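PDB 1NJH: protein yojF from Bacillus subtilis, which is of unknown function and belongs to the DUF1806 family, forming a two-chain assembly in which a beta sheet runs on from one subunit to the other. Local coordinates for residues A[7-12]-A[60-65]; A[79-84]-A[108-113]; A[84-89]-A[96-101]. One frame throughout, in Å; residues are numbered along the deposited sequence.

Contact 1: A[7-12]-A[60-65]. With IPA (isopropyl alcohol), chain B.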
# COMPACT_ATOMS: atom_id res chain seq x y z
N ILE A 7 0.99 1.57 21.47
CA ILE A 7 0.14 0.41 21.20
C ILE A 7 -0.06 -0.58 22.35
O ILE A 7 0.90 -1.04 22.98
CB ILE A 7 0.66 -0.37 19.96
CG1 ILE A 7 0.28 0.39 18.69
CG2 ILE A 7 0.11 -1.81 19.95
CD1 ILE A 7 0.81 -0.24 17.42
N ILE A 8 -1.32 -0.90 22.60
CA ILE A 8 -1.70 -1.89 23.60
C ILE A 8 -2.18 -3.03 22.71
O ILE A 8 -3.30 -2.99 22.19
CB ILE A 8 -2.85 -1.41 24.51
CG1 ILE A 8 -2.40 -0.20 25.32
CG2 ILE A 8 -3.27 -2.53 25.45
CD1 ILE A 8 -3.51 0.44 26.13
N LYS A 9 -1.31 -4.01 22.52
CA LYS A 9 -1.58 -5.14 21.66
C LYS A 9 -2.99 -5.72 21.71
O LYS A 9 -3.64 -5.87 20.67
CB LYS A 9 -0.56 -6.23 21.95
CG LYS A 9 -0.33 -7.17 20.80
CD LYS A 9 0.74 -8.17 21.16
CE LYS A 9 0.98 -9.16 20.04
NZ LYS A 9 2.05 -10.11 20.43
N GLU A 10 -3.46 -6.06 22.90
CA GLU A 10 -4.79 -6.64 23.03
C GLU A 10 -5.94 -5.73 22.60
O GLU A 10 -6.96 -6.22 22.09
CB GLU A 10 -5.02 -7.11 24.47
CG GLU A 10 -4.44 -8.50 24.78
CD GLU A 10 -2.94 -8.58 24.59
OE1 GLU A 10 -2.47 -8.43 23.45
OE2 GLU A 10 -2.22 -8.81 25.59
N ASP A 11 -5.79 -4.42 22.81
CA ASP A 11 -6.83 -3.46 22.45
C ASP A 11 -6.90 -3.32 20.93
O ASP A 11 -7.98 -3.25 20.35
CB ASP A 11 -6.56 -2.08 23.08
CG ASP A 11 -7.79 -1.15 23.06
OD1 ASP A 11 -7.62 0.07 22.84
OD2 ASP A 11 -8.93 -1.64 23.28
N VAL A 12 -5.74 -3.30 20.28
CA VAL A 12 -5.70 -3.20 18.82
C VAL A 12 -6.31 -4.46 18.22
O VAL A 12 -7.12 -4.38 17.29
CB VAL A 12 -4.25 -3.05 18.30
CG1 VAL A 12 -4.24 -3.18 16.78
CG2 VAL A 12 -3.69 -1.70 18.69
N ALA A 60 -7.50 -11.26 11.01
CA ALA A 60 -6.65 -10.11 11.29
C ALA A 60 -5.86 -10.38 12.55
O ALA A 60 -6.40 -10.92 13.52
CB ALA A 60 -7.51 -8.85 11.47
N LYS A 61 -4.59 -10.00 12.55
CA LYS A 61 -3.77 -10.19 13.71
C LYS A 61 -2.65 -9.19 13.85
O LYS A 61 -1.99 -8.84 12.87
CB LYS A 61 -3.18 -11.61 13.69
CG LYS A 61 -2.33 -11.95 14.91
CD LYS A 61 -2.04 -13.45 14.97
CE LYS A 61 -1.17 -13.82 16.16
NZ LYS A 61 -1.79 -13.47 17.47
N ILE A 62 -2.45 -8.69 15.07
CA ILE A 62 -1.34 -7.80 15.33
C ILE A 62 -0.34 -8.67 16.08
O ILE A 62 -0.71 -9.40 17.00
CB ILE A 62 -1.75 -6.57 16.19
CG1 ILE A 62 -0.49 -5.77 16.55
CG2 ILE A 62 -2.55 -7.01 17.41
CD1 ILE A 62 -0.79 -4.39 17.12
N LYS A 63 0.91 -8.63 15.63
CA LYS A 63 1.98 -9.44 16.23
C LYS A 63 3.20 -8.62 16.62
O LYS A 63 3.36 -7.47 16.20
CB LYS A 63 2.43 -10.54 15.25
CG LYS A 63 1.34 -11.49 14.80
CD LYS A 63 1.90 -12.59 13.91
CE LYS A 63 0.80 -13.49 13.37
NZ LYS A 63 1.33 -14.66 12.60
N GLY A 64 4.06 -9.24 17.42
CA GLY A 64 5.27 -8.57 17.86
C GLY A 64 5.14 -8.06 19.28
O GLY A 64 4.08 -8.18 19.89
N ASN A 65 6.22 -7.48 19.80
CA ASN A 65 6.22 -6.95 21.15
C ASN A 65 6.61 -5.48 21.17
O ASN A 65 6.82 -4.90 22.23
CB ASN A 65 7.17 -7.76 22.03
CG ASN A 65 6.71 -9.19 22.20
OD1 ASN A 65 5.70 -9.46 22.85
ND2 ASN A 65 7.45 -10.13 21.61
C1 IPA B . 3.31 -13.58 17.43
C2 IPA B . 3.09 -13.03 18.73
C3 IPA B . 4.15 -12.06 19.10
O2 IPA B . 1.79 -12.44 18.73

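Contact 2: A[79-84]-A[108-113]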
# COMPACT_ATOMS: atom_id res chain seq x y z
N ILE A 79 -3.11 -7.48 3.37
CA ILE A 79 -2.70 -6.11 3.69
C ILE A 79 -1.80 -6.32 4.89
O ILE A 79 -2.17 -6.98 5.88
CB ILE A 79 -3.88 -5.22 4.05
CG1 ILE A 79 -4.75 -5.01 2.82
CG2 ILE A 79 -3.36 -3.89 4.64
CD1 ILE A 79 -5.96 -4.13 3.08
N TYR A 80 -0.59 -5.79 4.80
CA TYR A 80 0.39 -5.97 5.86
C TYR A 80 1.19 -4.70 6.11
O TYR A 80 1.56 -3.99 5.17
CB TYR A 80 1.31 -7.12 5.43
CG TYR A 80 2.47 -7.39 6.35
CD1 TYR A 80 2.31 -8.16 7.50
CD2 TYR A 80 3.73 -6.91 6.04
CE1 TYR A 80 3.39 -8.43 8.33
CE2 TYR A 80 4.82 -7.18 6.86
CZ TYR A 80 4.65 -7.94 8.00
OH TYR A 80 5.74 -8.20 8.80
N ALA A 81 1.42 -4.39 7.39
CA ALA A 81 2.18 -3.20 7.78
C ALA A 81 3.07 -3.57 8.96
O ALA A 81 2.61 -4.16 9.94
CB ALA A 81 1.23 -2.07 8.18
N GLU A 82 4.35 -3.21 8.87
CA GLU A 82 5.31 -3.48 9.94
C GLU A 82 5.88 -2.15 10.46
O GLU A 82 5.95 -1.18 9.71
CB GLU A 82 6.46 -4.35 9.42
CG GLU A 82 7.74 -4.34 10.27
CD GLU A 82 7.59 -5.09 11.58
OE1 GLU A 82 7.00 -4.53 12.54
OE2 GLU A 82 8.06 -6.25 11.65
N GLY A 83 6.27 -2.12 11.73
CA GLY A 83 6.84 -0.92 12.31
C GLY A 83 5.84 -0.03 13.02
O GLY A 83 6.14 1.13 13.30
N LEU A 84 4.66 -0.56 13.32
CA LEU A 84 3.63 0.22 14.01
C LEU A 84 3.95 0.32 15.51
O LEU A 84 4.27 -0.68 16.15
CB LEU A 84 2.27 -0.44 13.82
CG LEU A 84 1.85 -0.52 12.34
CD1 LEU A 84 0.59 -1.37 12.23
CD2 LEU A 84 1.60 0.88 11.76
N ILE A 108 5.21 5.02 8.76
CA ILE A 108 4.14 4.21 8.22
C ILE A 108 2.83 4.51 8.91
O ILE A 108 2.79 4.89 10.08
CB ILE A 108 4.47 2.71 8.36
CG1 ILE A 108 3.34 1.89 7.75
CG2 ILE A 108 4.69 2.37 9.84
CD1 ILE A 108 3.73 0.48 7.44
N SER A 109 1.75 4.35 8.16
CA SER A 109 0.42 4.61 8.66
C SER A 109 -0.55 3.59 8.08
O SER A 109 -0.52 3.33 6.88
CB SER A 109 -0.02 6.03 8.27
OG SER A 109 -1.39 6.24 8.54
N LEU A 110 -1.37 2.99 8.94
CA LEU A 110 -2.41 2.05 8.52
C LEU A 110 -3.65 2.49 9.28
O LEU A 110 -3.64 2.57 10.51
CB LEU A 110 -2.07 0.59 8.87
CG LEU A 110 -3.19 -0.41 8.54
CD1 LEU A 110 -3.49 -0.44 7.03
CD2 LEU A 110 -2.80 -1.83 9.04
N GLN A 111 -4.70 2.83 8.54
CA GLN A 111 -5.95 3.30 9.13
C GLN A 111 -7.13 2.53 8.52
O GLN A 111 -7.15 2.25 7.32
CB GLN A 111 -6.11 4.80 8.85
CG GLN A 111 -4.88 5.66 9.14
CD GLN A 111 -5.18 7.14 9.00
OE1 GLN A 111 -6.04 7.53 8.21
NE2 GLN A 111 -4.49 7.98 9.76
N ILE A 112 -8.12 2.21 9.36
CA ILE A 112 -9.29 1.45 8.96
C ILE A 112 -10.55 2.20 9.39
O ILE A 112 -10.64 2.62 10.54
CB ILE A 112 -9.27 0.04 9.64
CG1 ILE A 112 -7.94 -0.65 9.32
CG2 ILE A 112 -10.47 -0.78 9.18
CD1 ILE A 112 -7.70 -1.98 10.02
N SER A 113 -11.51 2.32 8.48
CA SER A 113 -12.76 3.03 8.75
C SER A 113 -13.94 2.42 8.01
O SER A 113 -13.77 1.83 6.94
CB SER A 113 -12.61 4.50 8.33
OG SER A 113 -13.80 5.25 8.58

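Contact 3: A[84-89]-A[96-101]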
# COMPACT_ATOMS: atom_id res chain seq x y z
N LEU A 84 4.66 -0.56 13.32
CA LEU A 84 3.63 0.22 14.01
C LEU A 84 3.95 0.32 15.51
O LEU A 84 4.27 -0.68 16.15
CB LEU A 84 2.27 -0.44 13.82
CG LEU A 84 1.85 -0.52 12.34
CD1 LEU A 84 0.59 -1.37 12.23
CD2 LEU A 84 1.60 0.88 11.76
N THR A 85 3.85 1.53 16.06
CA THR A 85 4.13 1.73 17.48
C THR A 85 3.04 2.46 18.25
O THR A 85 2.95 2.33 19.48
CB THR A 85 5.44 2.53 17.69
OG1 THR A 85 5.31 3.82 17.09
CG2 THR A 85 6.63 1.79 17.09
N GLU A 86 2.21 3.22 17.55
CA GLU A 86 1.15 3.98 18.21
C GLU A 86 -0.20 3.83 17.53
O GLU A 86 -0.29 3.39 16.39
CB GLU A 86 1.55 5.45 18.29
CG GLU A 86 1.82 6.09 16.95
CD GLU A 86 2.45 7.46 17.08
OE1 GLU A 86 2.44 8.21 16.08
OE2 GLU A 86 2.96 7.78 18.18
N TYR A 87 -1.26 4.22 18.25
CA TYR A 87 -2.60 4.10 17.71
C TYR A 87 -3.63 4.85 18.54
O TYR A 87 -3.32 5.43 19.58
CB TYR A 87 -3.03 2.63 17.69
CG TYR A 87 -3.57 2.13 19.03
CD1 TYR A 87 -4.89 1.72 19.16
CD2 TYR A 87 -2.76 2.11 20.17
CE1 TYR A 87 -5.39 1.29 20.40
CE2 TYR A 87 -3.25 1.67 21.40
CZ TYR A 87 -4.57 1.27 21.51
OH TYR A 87 -5.06 0.84 22.73
N THR A 88 -4.87 4.78 18.06
CA THR A 88 -6.02 5.34 18.75
C THR A 88 -7.24 4.97 17.94
O THR A 88 -7.14 4.50 16.81
CB THR A 88 -5.99 6.87 18.87
OG1 THR A 88 -7.00 7.28 19.80
CG2 THR A 88 -6.30 7.52 17.52
N VAL A 89 -8.40 5.16 18.54
CA VAL A 89 -9.66 4.91 17.87
C VAL A 89 -10.33 6.26 18.07
O VAL A 89 -10.61 6.63 19.21
CB VAL A 89 -10.44 3.80 18.55
CG1 VAL A 89 -11.85 3.72 17.97
CG2 VAL A 89 -9.70 2.48 18.37
N LEU A 96 -6.77 4.09 13.90
CA LEU A 96 -5.61 4.76 13.33
C LEU A 96 -4.33 4.22 13.93
O LEU A 96 -4.14 4.24 15.15
CB LEU A 96 -5.68 6.27 13.62
CG LEU A 96 -7.03 6.93 13.36
CD1 LEU A 96 -6.90 8.41 13.65
CD2 LEU A 96 -7.48 6.68 11.94
N MSE A 97 -3.43 3.72 13.09
CA MSE A 97 -2.17 3.19 13.60
C MSE A 97 -1.01 3.80 12.84
O MSE A 97 -1.13 4.16 11.66
CB MSE A 97 -2.15 1.67 13.47
CG MSE A 97 -3.22 1.00 14.28
SE MSE A 97 -3.39 -0.85 13.78
CE MSE A 97 -4.34 -0.60 12.09
N ALA A 98 0.13 3.92 13.51
CA ALA A 98 1.29 4.51 12.85
C ALA A 98 2.60 4.16 13.54
O ALA A 98 2.61 3.68 14.68
CB ALA A 98 1.13 6.03 12.80
N GLY A 99 3.69 4.40 12.83
CA GLY A 99 5.01 4.15 13.36
C GLY A 99 5.98 5.12 12.72
O GLY A 99 5.76 5.56 11.60
N HIS A 100 7.02 5.50 13.44
CA HIS A 100 8.02 6.40 12.88
C HIS A 100 9.39 6.06 13.44
O HIS A 100 9.57 6.00 14.65
CB HIS A 100 7.70 7.86 13.20
CG HIS A 100 8.72 8.82 12.66
ND1 HIS A 100 9.38 9.74 13.45
CD2 HIS A 100 9.22 8.98 11.41
CE1 HIS A 100 10.24 10.42 12.71
NE2 HIS A 100 10.16 9.98 11.47
N LEU A 101 10.34 5.81 12.54
CA LEU A 101 11.70 5.48 12.94
C LEU A 101 12.54 6.70 12.62
O LEU A 101 12.93 6.91 11.46
CB LEU A 101 12.22 4.28 12.15
CG LEU A 101 11.55 2.92 12.37
CD1 LEU A 101 12.31 1.87 11.57
CD2 LEU A 101 11.56 2.56 13.84

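Contact 1: A[7-12]-A[60-65]
Ile62 carries the apolar half of this contact with the end of its long branch. CG1 stands anti to the backbone N (chi1 173°), and CD1 beyond it packs against CG1 of Val12 at 3.7 Å, the two side chains crossing at about a right angle. Ile7 meets the same methyl tip to tip, its CG2 lying 3.9 Å from Ile62 CD1. The short branch serves the start of the helix instead: CG2 of Ile62 rests 3.6 Å from the backbone O of Lys9 and also reaches CG of that lysine. These contacts seat the start of helix 9-18, with Ile8 at its N-cap position, against the curled antiparallel sheet. Tyr68 and Val70 on strand 68-74 continue the apolar layer around Ile62, while Gln13, one turn further along the helix, accepts Ile62 N at OE1 and donates NE2 to Ala60 O.

The polar half belongs to Lys9. Its chain is extended beyond CG and runs alongside residues 62-64, CE lying 3.5 Å from Ile62 O, before NZ donates to Gly64 O at 2.9 Å. That donor sits 27° from the carbonyl plane. Gly64 has a positive phi of 102°, which would jam a side chain against the preceding carbonyl. An isopropanol molecule, probably from the crystallisation liquor, gives Lys9 a second acceptor, with O2 2.9 Å from NZ, and its C1 lies against CB of Lys63 at 3.8 Å. NZ of Lys61 stands 5.9 Å from NZ of Lys9, a like charge whose repulsion the two oxygen acceptors of Lys9 would probably help to offset.

Contact 2: A[79-84]-A[108-113]
Ile79 meets Leu110 across the inside of a curled, barrel-like antiparallel sheet: the longer strands 78-89 and 106-113 to which they belong both pair with strand 95-101, and the axes of segments 79-84 and 108-113 come within 7.3 Å at 112°, joined by side chains with no hydrogen bond between them. CG2 of Ile79 touches CD1 of Leu110 at 4.2 Å, the two side chains slanting past each other. Leu110 holds CG anti to its backbone N (chi1 175°), and its fork is shared out, CD1 to Ile79 and CD2 to the methyl of Ala81. Ile26 of strand 24-32 touches both Ile79 and Leu110, and backbone pairing at Ile79 and Tyr80 carries the sheet on into the second subunit.

Ala81 CB also receives CD1 of Ile108 at 3.6 Å. CD1 of Ile108 also lies 3.6 Å from Glu82 O, so the isoleucine packs along backbone as well as side chain. With CD1 and CG2 of Ile108 removed, an alanine here would probably leave a gap beside Ala81 CB and Leu84 CD2. The carboxylate of Glu82 bends back to its own chain: OE1 uses its anti lone pair to accept Gly83 N at 2.6 Å, with 139° at the hydrogen. Gly83 and Leu84 together face Tyr68 in a G1 beta bulge, and the positive phi of the glycine would crowd any side chain. At Leu84, the second residue of the bulge, the side chains of Leu84 and Ile108 cross at about a right angle, Leu84 CD2 resting on Ile108 CG2 at 3.9 Å.

Contact 3: A[84-89]-A[96-101]
Thr85 and Glu86 both face Ala98, a classic beta bulge, and share its O as acceptor. Thr85 N reaches the oxygen at 2.8 Å from a position tilted from the carbonyl plane. Glu86 N comes at 2.9 Å, nearly along the C=O axis and almost straight at its hydrogen (171°). Beyond the bulge the hairpin pairs regularly. Ala98 N returns a bond to Glu86 O, and Thr88 and Leu96 form the next hydrogen-bonded pair, with Leu96 N to Thr88 O the straighter of its two bonds. Between them Tyr87 and Met97 make a non-hydrogen-bonded pair whose CA atoms are 4.2 Å apart. Here CA-H groups add to the ladder: Tyr87 CA stands 3.0 Å from Leu96 O, and Met97 CA leans on Glu86 O.

Side chains sort onto the two faces. On one, Tyr87 CB touches CG of Met97, a selenomethionine, at 3.8 Å. The hydroxyl of Tyr87 is hydrogen-bonded to Asp11 OD1. Leu84, just before the bulge, lays CD2 against CB of Met97 at 4.2 Å. Gly99 suits this end, because a CB there would come tight against Leu84 CA. On the other face Thr88 and Leu96 lie side by side, pointing the same way, with Thr88 CG2 4.0 Å from Leu96 CD1. CG of Glu86, set between its backbone N and carbonyl carbon (chi1 58°), lies 3.4 Å from Ala98 O, and the chain runs out extended from there.

Strand 96-101 continues the sheet on its far edge through backbone bonds from Met97 to Leu110 and from Gly99 to Ile108. Thr85 and Tyr87 are joined by backbone hydrogen bonds to Ile7 and Lys5, while Val12 of helix 9-18 covers both Tyr87 and Met97.

Overall arrangement
Contact 2 is the core of the three, its centre about 3 Å from that of the chain, held by apolar side chains with no hydrogen bond across; contacts 1 and 3 are partly buried and mix packing with polar bonds. Strand 78-89 serves two of them: its first half faces strand 106-113 across the interior in contact 2, its second half bonds to strand 95-101 in contact 3, and Leu84 belongs to both. Contact 1 differs in joining a helix to the sheet, through a methyl cluster and one lysine bond. It meets contact 3 where Ile7 N bonds Thr85 O. Contact 2 alone reaches the second subunit.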